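Local coordinates for protein AcrH (Aeromonas hydrophila, PDB 3WXX) that binds the translocator AopB as its type III secretion chaperone and probably keeps it ready for translocon assembly, at residues A[6-18]-A[50-62]. The protein carries 1 engineered substitution. Sequence-based numbering, arbitrary orientation.
Sequences EAFLQDGGTLAML and QALCVLDHYEARF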
loop_
_atom_site.group_PDB
_atom_site.type_symbol
_atom_site.label_atom_id
_atom_site.label_comp_id
_atom_site.label_asym_id
_atom_site.label_seq_id
_atom_site.Cartn_x
_atom_site.Cartn_y
_atom_site.Cartn_z
ATOM N N GLU A 6 11.023 -6.924 15.451
ATOM C CA GLU A 6 9.846 -6.098 15.647
ATOM C C GLU A 6 10.167 -4.623 15.865
ATOM O O GLU A 6 9.569 -3.749 15.218
ATOM C CB GLU A 6 9.025 -6.610 16.817
ATOM C CG GLU A 6 7.926 -5.662 17.254
ATOM C CD GLU A 6 6.965 -6.262 18.264
ATOM O OE1 GLU A 6 7.204 -7.378 18.789
ATOM O OE2 GLU A 6 5.945 -5.600 18.530
ATOM N N ALA A 7 11.074 -4.333 16.788
ATOM C CA ALA A 7 11.452 -2.933 17.046
ATOM C C ALA A 7 12.028 -2.270 15.786
ATOM O O ALA A 7 11.895 -1.050 15.585
ATOM C CB ALA A 7 12.458 -2.862 18.185
ATOM N N PHE A 8 12.713 -3.076 14.972
ATOM C CA PHE A 8 13.284 -2.586 13.736
ATOM C C PHE A 8 12.149 -2.192 12.799
ATOM O O PHE A 8 12.134 -1.101 12.217
ATOM C CB PHE A 8 14.137 -3.693 13.092
ATOM C CG PHE A 8 14.833 -3.270 11.832
ATOM C CD1 PHE A 8 15.850 -2.322 11.871
ATOM C CD2 PHE A 8 14.472 -3.810 10.611
ATOM C CE1 PHE A 8 16.507 -1.930 10.719
ATOM C CE2 PHE A 8 15.116 -3.421 9.443
ATOM C CZ PHE A 8 16.137 -2.483 9.505
ATOM N N LEU A 9 11.194 -3.108 12.687
ATOM C CA LEU A 9 10.095 -2.999 11.760
ATOM C C LEU A 9 9.254 -1.794 12.138
ATOM O O LEU A 9 8.839 -1.011 11.270
ATOM C CB LEU A 9 9.244 -4.287 11.802
ATOM C CG LEU A 9 8.087 -4.380 10.805
ATOM C CD1 LEU A 9 8.606 -4.431 9.385
ATOM C CD2 LEU A 9 7.254 -5.603 11.064
ATOM N N GLN A 10 9.051 -1.667 13.444
ATOM C CA GLN A 10 8.266 -0.612 14.030
ATOM C C GLN A 10 8.875 0.765 13.844
ATOM O O GLN A 10 8.160 1.735 13.645
ATOM C CB GLN A 10 8.095 -0.866 15.510
ATOM C CG GLN A 10 7.134 0.133 16.124
ATOM C CD GLN A 10 6.704 -0.240 17.525
ATOM O OE1 GLN A 10 5.540 -0.603 17.758
ATOM N NE2 GLN A 10 7.649 -0.167 18.471
ATOM N N ASP A 11 10.192 0.855 13.946
ATOM C CA ASP A 11 10.874 2.132 13.846
ATOM C C ASP A 11 10.984 2.556 12.406
ATOM O O ASP A 11 11.363 3.698 12.118
ATOM C CB ASP A 11 12.282 2.064 14.471
ATOM C CG ASP A 11 12.250 1.956 16.004
ATOM O OD1 ASP A 11 11.182 2.247 16.598
ATOM O OD2 ASP A 11 13.283 1.534 16.588
ATOM N N GLY A 12 10.660 1.661 11.493
ATOM C CA GLY A 12 10.581 2.061 10.103
ATOM C C GLY A 12 11.588 1.357 9.235
ATOM O O GLY A 12 11.763 1.715 8.073
ATOM N N GLY A 13 12.217 0.317 9.764
ATOM C CA GLY A 13 12.973 -0.550 8.907
ATOM C C GLY A 13 12.082 -1.318 7.925
ATOM O O GLY A 13 10.860 -1.536 8.161
ATOM N N THR A 14 12.727 -1.732 6.839
ATOM C CA THR A 14 12.100 -2.402 5.731
ATOM C C THR A 14 12.761 -3.721 5.446
ATOM O O THR A 14 13.867 -3.962 5.870
ATOM C CB THR A 14 12.234 -1.571 4.479
ATOM O OG1 THR A 14 13.543 -1.747 3.962
ATOM C CG2 THR A 14 12.022 -0.111 4.804
ATOM N N LEU A 15 12.080 -4.540 4.670
ATOM C CA LEU A 15 12.614 -5.817 4.208
ATOM C C LEU A 15 13.886 -5.663 3.359
ATOM O O LEU A 15 14.753 -6.514 3.389
ATOM C CB LEU A 15 11.556 -6.551 3.383
ATOM C CG LEU A 15 11.844 -7.960 2.903
ATOM C CD1 LEU A 15 11.926 -8.921 4.051
ATOM C CD2 LEU A 15 10.736 -8.395 1.965
ATOM N N ALA A 16 14.002 -4.578 2.620
ATOM C CA ALA A 16 15.196 -4.356 1.831
ATOM C C ALA A 16 16.383 -4.305 2.777
ATOM O O ALA A 16 17.360 -5.020 2.617
ATOM C CB ALA A 16 15.090 -3.048 1.045
HETATM N N MSE A 17 16.281 -3.427 3.753
HETATM C CA MSE A 17 17.328 -3.254 4.740
HETATM C C MSE A 17 17.703 -4.569 5.382
HETATM O O MSE A 17 18.877 -4.857 5.620
HETATM C CB MSE A 17 16.818 -2.271 5.792
HETATM C CG MSE A 17 16.938 -0.854 5.273
HETATM SE SE MSE A 17 16.025 0.287 6.580
HETATM C CE MSE A 17 15.852 1.849 5.386
ATOM N N LEU A 18 16.688 -5.357 5.698
ATOM C CA LEU A 18 16.896 -6.570 6.435
ATOM C C LEU A 18 17.734 -7.510 5.610
ATOM O O LEU A 18 18.600 -8.170 6.144
ATOM C CB LEU A 18 15.569 -7.228 6.746
ATOM C CG LEU A 18 15.389 -7.730 8.154
ATOM C CD1 LEU A 18 15.494 -6.597 9.153
ATOM C CD2 LEU A 18 14.016 -8.372 8.231
ATOM N N GLN A 50 4.598 -5.252 -7.019
ATOM C CA GLN A 50 4.250 -5.927 -5.784
ATOM C C GLN A 50 5.491 -6.252 -4.968
ATOM O O GLN A 50 5.445 -6.224 -3.747
ATOM C CB GLN A 50 3.496 -7.215 -6.041
ATOM C CG GLN A 50 2.090 -7.035 -6.568
ATOM C CD GLN A 50 1.435 -8.375 -6.834
ATOM O OE1 GLN A 50 1.736 -9.027 -7.814
ATOM N NE2 GLN A 50 0.592 -8.819 -5.913
ATOM N N ALA A 51 6.578 -6.624 -5.632
ATOM C CA ALA A 51 7.790 -7.006 -4.924
ATOM C C ALA A 51 8.410 -5.788 -4.353
ATOM O O ALA A 51 8.829 -5.770 -3.199
ATOM C CB ALA A 51 8.767 -7.685 -5.865
ATOM N N LEU A 52 8.486 -4.747 -5.159
ATOM C CA LEU A 52 9.061 -3.481 -4.681
ATOM C C LEU A 52 8.323 -2.935 -3.428
ATOM O O LEU A 52 8.960 -2.540 -2.453
ATOM C CB LEU A 52 9.014 -2.441 -5.801
ATOM C CG LEU A 52 9.888 -2.730 -7.010
ATOM C CD1 LEU A 52 9.563 -1.830 -8.179
ATOM C CD2 LEU A 52 11.319 -2.561 -6.610
ATOM N N CYS A 53 6.990 -2.921 -3.478
ATOM C CA CYS A 53 6.206 -2.427 -2.386
ATOM C C CYS A 53 6.456 -3.194 -1.124
ATOM O O CYS A 53 6.398 -2.661 -0.032
ATOM C CB CYS A 53 4.727 -2.459 -2.730
ATOM S SG CYS A 53 4.255 -1.214 -3.924
ATOM N N VAL A 54 6.720 -4.474 -1.261
ATOM C CA VAL A 54 7.050 -5.311 -0.098
ATOM C C VAL A 54 8.496 -5.047 0.376
ATOM O O VAL A 54 8.754 -5.050 1.556
ATOM C CB VAL A 54 6.815 -6.797 -0.436
ATOM C CG1 VAL A 54 7.521 -7.696 0.549
ATOM C CG2 VAL A 54 5.328 -7.106 -0.469
ATOM N N LEU A 55 9.415 -4.828 -0.559
ATOM C CA LEU A 55 10.828 -4.563 -0.233
ATOM C C LEU A 55 11.032 -3.235 0.454
ATOM O O LEU A 55 11.829 -3.141 1.375
ATOM C CB LEU A 55 11.702 -4.642 -1.494
ATOM C CG LEU A 55 11.882 -6.081 -1.989
ATOM C CD1 LEU A 55 12.351 -6.138 -3.422
ATOM C CD2 LEU A 55 12.836 -6.832 -1.081
ATOM N N ASP A 56 10.304 -2.215 0.025
ATOM C CA ASP A 56 10.318 -0.942 0.725
ATOM C C ASP A 56 8.878 -0.401 0.769
ATOM O O ASP A 56 8.383 0.130 -0.207
ATOM C CB ASP A 56 11.276 0.033 0.048
ATOM C CG ASP A 56 11.399 1.398 0.778
ATOM O OD1 ASP A 56 10.523 1.806 1.566
ATOM O OD2 ASP A 56 12.386 2.105 0.495
ATOM N N HIS A 57 8.235 -0.501 1.922
ATOM C CA HIS A 57 6.829 -0.237 1.997
ATOM C C HIS A 57 6.562 1.201 2.388
ATOM O O HIS A 57 5.450 1.540 2.829
ATOM C CB HIS A 57 6.129 -1.249 2.929
ATOM C CG HIS A 57 6.553 -1.175 4.373
ATOM N ND1 HIS A 57 7.620 -1.880 4.880
ATOM C CD2 HIS A 57 6.013 -0.525 5.429
ATOM C CE1 HIS A 57 7.726 -1.669 6.179
ATOM N NE2 HIS A 57 6.751 -0.863 6.542
ATOM N N TYR A 58 7.594 2.025 2.229
ATOM C CA TYR A 58 7.482 3.491 2.401
ATOM C C TYR A 58 7.688 4.303 1.110
ATOM O O TYR A 58 7.398 5.471 1.128
ATOM C CB TYR A 58 8.401 4.006 3.519
ATOM C CG TYR A 58 8.170 3.350 4.881
ATOM C CD1 TYR A 58 7.162 3.789 5.759
ATOM C CD2 TYR A 58 8.982 2.302 5.301
ATOM C CE1 TYR A 58 6.966 3.165 7.010
ATOM C CE2 TYR A 58 8.815 1.688 6.526
ATOM C CZ TYR A 58 7.807 2.105 7.390
ATOM O OH TYR A 58 7.702 1.416 8.586
ATOM N N GLU A 59 8.101 3.680 -0.004
ATOM C CA GLU A 59 8.242 4.386 -1.309
ATOM C C GLU A 59 6.926 4.613 -2.032
ATOM O O GLU A 59 6.396 3.683 -2.651
ATOM C CB GLU A 59 9.068 3.575 -2.308
ATOM C CG GLU A 59 10.548 3.785 -2.269
ATOM C CD GLU A 59 10.956 5.197 -2.522
ATOM O OE1 GLU A 59 11.047 5.569 -3.688
ATOM O OE2 GLU A 59 11.213 5.920 -1.548
ATOM N N ALA A 60 6.421 5.839 -2.012
ATOM C CA ALA A 60 5.214 6.159 -2.752
ATOM C C ALA A 60 5.272 5.731 -4.187
ATOM O O ALA A 60 4.257 5.316 -4.738
ATOM C CB ALA A 60 4.936 7.640 -2.688
ATOM N N ARG A 61 6.418 5.856 -4.845
ATOM C CA ARG A 61 6.424 5.610 -6.303
ATOM C C ARG A 61 6.254 4.132 -6.644
ATOM O O ARG A 61 5.621 3.807 -7.647
ATOM C CB ARG A 61 7.632 6.224 -6.975
ATOM C CG ARG A 61 8.886 5.410 -6.883
ATOM C CD ARG A 61 10.119 6.221 -7.225
ATOM N NE ARG A 61 11.248 5.668 -6.473
ATOM C CZ ARG A 61 12.345 5.117 -6.978
ATOM N NH1 ARG A 61 12.554 5.067 -8.288
ATOM N NH2 ARG A 61 13.252 4.627 -6.148
ATOM N N PHE A 62 6.711 3.238 -5.782
ATOM C CA PHE A 62 6.333 1.800 -5.944
ATOM C C PHE A 62 4.811 1.630 -5.841
ATOM O O PHE A 62 4.226 0.845 -6.570
ATOM C CB PHE A 62 7.028 0.897 -4.914
ATOM C CG PHE A 62 8.544 1.001 -4.921
ATOM C CD1 PHE A 62 9.217 1.690 -5.922
ATOM C CD2 PHE A 62 9.288 0.402 -3.925
ATOM C CE1 PHE A 62 10.599 1.759 -5.929
ATOM C CE2 PHE A 62 10.681 0.483 -3.918
ATOM C CZ PHE A 62 11.338 1.153 -4.926
#
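Tyr58 meets the 6-18 segment with the edge of its ring: Thr14 CG2 lies near the ring plane, 3.9 Å from Tyr58 CD2, as does Gly13 O, while the carbonyl of Gly12 comes in obliquely near CE2. One face of this ring carries His57 CD2, set toward the rim, and one face of the imidazole in turn receives Tyr58 CE2, so the two neighbouring rings overlap only partly. The imidazole also reaches back across the contact, its CE1 3.7 Å from Gly13 O, approached obliquely. At the far end of the phenol, Tyr58 OH comes 3.3 Å from Gly12 CA.

That glycine, at positive phi (117°), closes helix 3-11 with a Schellman motif, and the following turn leads to Thr14, which exemplifies an N-cap doing two jobs. With OG1 held between its own backbone N and carbonyl carbon (chi1 79°), Thr14 accepts a nearly straight bond from Met17 N at 3.2 Å and directs a weak one to Leu55 O. The same carbonyl takes Ala16 N in its plane, on a lone pair, at 2.9 Å. The start of helix 15-18 is thereby joined to the C-terminal end of helix 42-55. Beside this polar link, Leu15 CD2 packs on Val54 CG1 at 3.6 Å, the two side chains running side by side. Asp56 OD1 accepts from Tyr58 N, an Asx turn in the loop that carries both rings.

Leu9, Gly13 and Tyr58 have been seen to bind magnesium, although no ion is bound to this chain in the model. Asn97 of the bound AopB chain hydrogen-bonds through ND2 to Gly12 O. In this TPR-type helical chaperone, the contact joins helices 3-11 and 15-18 to the connection between helices 42-55 and 60-72; Leu55 also packs against helix 23-38, and Tyr58 reaches Met89 of helix 76-89.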